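Mgp-operon protein 3 (Mycoplasma pneumoniae, PDB 6RJ1) probably serves as the extracellular adhesin P40/P90, which appears to bind sugars in attaching the bacterium to human host cells. Local coordinates at residues R472-W477 against I654-L659. Numbering follows the deposited sequence.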
loop_
_atom_site.group_PDB
_atom_site.type_symbol
_atom_site.label_atom_id
_atom_site.label_comp_id
_atom_site.label_asym_id
_atom_site.label_seq_id
_atom_site.Cartn_x
_atom_site.Cartn_y
_atom_site.Cartn_z
ATOM N N ARG A 472 -5.364 -1.417 1.437
ATOM C CA ARG A 472 -6.047 -0.153 1.619
ATOM C C ARG A 472 -5.619 0.624 2.857
ATOM O O ARG A 472 -5.907 1.818 2.924
ATOM C CB ARG A 472 -7.566 -0.331 1.562
ATOM C CG ARG A 472 -8.187 0.668 0.590
ATOM C CD ARG A 472 -9.063 -0.004 -0.428
ATOM N NE ARG A 472 -10.455 -0.039 0.007
ATOM C CZ ARG A 472 -11.072 -1.139 0.419
ATOM N NH1 ARG A 472 -12.344 -1.091 0.793
ATOM N NH2 ARG A 472 -10.428 -2.300 0.448
ATOM N N VAL A 473 -4.919 -0.021 3.820
ATOM C CA VAL A 473 -4.390 0.634 5.033
ATOM C C VAL A 473 -2.891 0.281 5.128
ATOM O O VAL A 473 -2.555 -0.891 4.937
ATOM C CB VAL A 473 -5.168 0.242 6.323
ATOM C CG1 VAL A 473 -4.533 0.831 7.574
ATOM C CG2 VAL A 473 -6.628 0.650 6.244
ATOM N N PRO A 474 -1.977 1.260 5.406
ATOM C CA PRO A 474 -0.545 0.915 5.515
ATOM C C PRO A 474 -0.255 -0.006 6.698
ATOM O O PRO A 474 -0.923 0.075 7.731
ATOM C CB PRO A 474 0.136 2.278 5.666
ATOM C CG PRO A 474 -0.903 3.158 6.246
ATOM C CD PRO A 474 -2.189 2.707 5.639
ATOM N N SER A 475 0.699 -0.926 6.512
ATOM C CA SER A 475 1.104 -1.893 7.521
ATOM C C SER A 475 2.579 -1.702 7.856
ATOM O O SER A 475 3.402 -1.544 6.957
ATOM C CB SER A 475 0.795 -3.317 7.071
ATOM O OG SER A 475 1.491 -3.678 5.892
ATOM N N LEU A 476 2.898 -1.688 9.156
ATOM C CA LEU A 476 4.233 -1.456 9.682
ATOM C C LEU A 476 5.024 -2.730 9.965
ATOM O O LEU A 476 6.226 -2.666 10.251
ATOM C CB LEU A 476 4.134 -0.572 10.942
ATOM C CG LEU A 476 4.114 0.955 10.735
ATOM C CD1 LEU A 476 2.817 1.437 10.058
ATOM C CD2 LEU A 476 4.249 1.667 12.049
ATOM N N TRP A 477 4.362 -3.888 9.882
ATOM C CA TRP A 477 4.996 -5.177 10.166
ATOM C C TRP A 477 4.404 -6.327 9.350
ATOM O O TRP A 477 3.376 -6.156 8.687
ATOM C CB TRP A 477 4.941 -5.475 11.677
ATOM C CG TRP A 477 3.555 -5.398 12.240
ATOM C CD1 TRP A 477 2.567 -6.334 12.122
ATOM C CD2 TRP A 477 2.996 -4.312 12.994
ATOM N NE1 TRP A 477 1.435 -5.911 12.776
ATOM C CE2 TRP A 477 1.664 -4.666 13.311
ATOM C CE3 TRP A 477 3.498 -3.084 13.455
ATOM C CZ2 TRP A 477 0.825 -3.828 14.054
ATOM C CZ3 TRP A 477 2.663 -2.250 14.185
ATOM C CH2 TRP A 477 1.343 -2.622 14.472
ATOM N N ILE A 654 3.606 8.840 9.067
ATOM C CA ILE A 654 3.185 7.905 8.018
ATOM C C ILE A 654 1.838 8.324 7.414
ATOM O O ILE A 654 0.860 8.538 8.139
ATOM C CB ILE A 654 3.208 6.413 8.485
ATOM C CG1 ILE A 654 4.647 5.972 8.916
ATOM C CG2 ILE A 654 2.630 5.474 7.404
ATOM C CD1 ILE A 654 4.706 4.746 9.794
ATOM N N ASN A 655 1.815 8.451 6.075
ATOM C CA ASN A 655 0.680 8.778 5.229
ATOM C C ASN A 655 -0.004 7.488 4.799
ATOM O O ASN A 655 0.667 6.513 4.464
ATOM C CB ASN A 655 1.155 9.558 4.007
ATOM C CG ASN A 655 1.578 10.972 4.323
ATOM O OD1 ASN A 655 1.070 11.600 5.253
ATOM N ND2 ASN A 655 2.486 11.520 3.525
ATOM N N ALA A 656 -1.336 7.483 4.806
ATOM C CA ALA A 656 -2.140 6.326 4.435
ATOM C C ALA A 656 -2.300 6.189 2.897
ATOM O O ALA A 656 -3.339 5.717 2.420
ATOM C CB ALA A 656 -3.500 6.421 5.117
ATOM N N SER A 657 -1.246 6.560 2.131
ATOM C CA SER A 657 -1.229 6.569 0.664
ATOM C C SER A 657 0.213 6.505 0.080
ATOM O O SER A 657 1.171 6.699 0.839
ATOM C CB SER A 657 -1.922 7.837 0.167
ATOM O OG SER A 657 -1.027 8.939 0.140
ATOM N N PRO A 658 0.404 6.324 -1.262
ATOM C CA PRO A 658 1.769 6.288 -1.808
ATOM C C PRO A 658 2.455 7.660 -1.953
ATOM O O PRO A 658 3.555 7.732 -2.521
ATOM C CB PRO A 658 1.591 5.580 -3.166
ATOM C CG PRO A 658 0.181 5.117 -3.209
ATOM C CD PRO A 658 -0.571 6.049 -2.335
ATOM N N LEU A 659 1.830 8.742 -1.425
ATOM C CA LEU A 659 2.395 10.097 -1.485
ATOM C C LEU A 659 3.150 10.527 -0.241
ATOM O O LEU A 659 2.665 10.328 0.877
ATOM C CB LEU A 659 1.335 11.150 -1.820
ATOM C CG LEU A 659 0.651 11.066 -3.196
ATOM C CD1 LEU A 659 -0.060 12.346 -3.495
ATOM C CD2 LEU A 659 1.628 10.735 -4.318
HETATM O O HOH W 1 -5.380 4.293 3.616
#
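Pro474 and Leu476 press against Ile654 and Ala656 in a buried seam where no direct hydrogen bond crosses. Along the Ile654 side chain, CB carries two branches. CG2, anti to the backbone N, lies 4.4 Å from Pro474 CG; CG1 is anti to the carbonyl carbon (chi1 -60°) and carries CD1 onward to the fork of Leu476, where Ile654 CD1 lies 3.8 Å from both Leu476 CD1 and Leu476 CD2. These two side chains reach toward each other tip to tip, and a branched isoleucine suits the place because its two arms serve two neighbours. Proline fits beside it: its ring is apolar and its nitrogen has no N-H to satisfy, and Pro474 CD lies 3.8 Å from Ala656 CA and 4.0 Å from Ala656 CB, the methyl giving the ring an apolar neighbour. At one margin a water donates to both Arg472 O (2.6 Å) and Ala656 O (2.8 Å), bridging the two backbones. The arrangement is typical of apolar packing between sheets, here joining the loop before strand 477-482 to the end of strand 650-654 and the loop that follows, two strands of different mixed sheets, consistent with the relation of the MgpC adhesin family to beta-propellers.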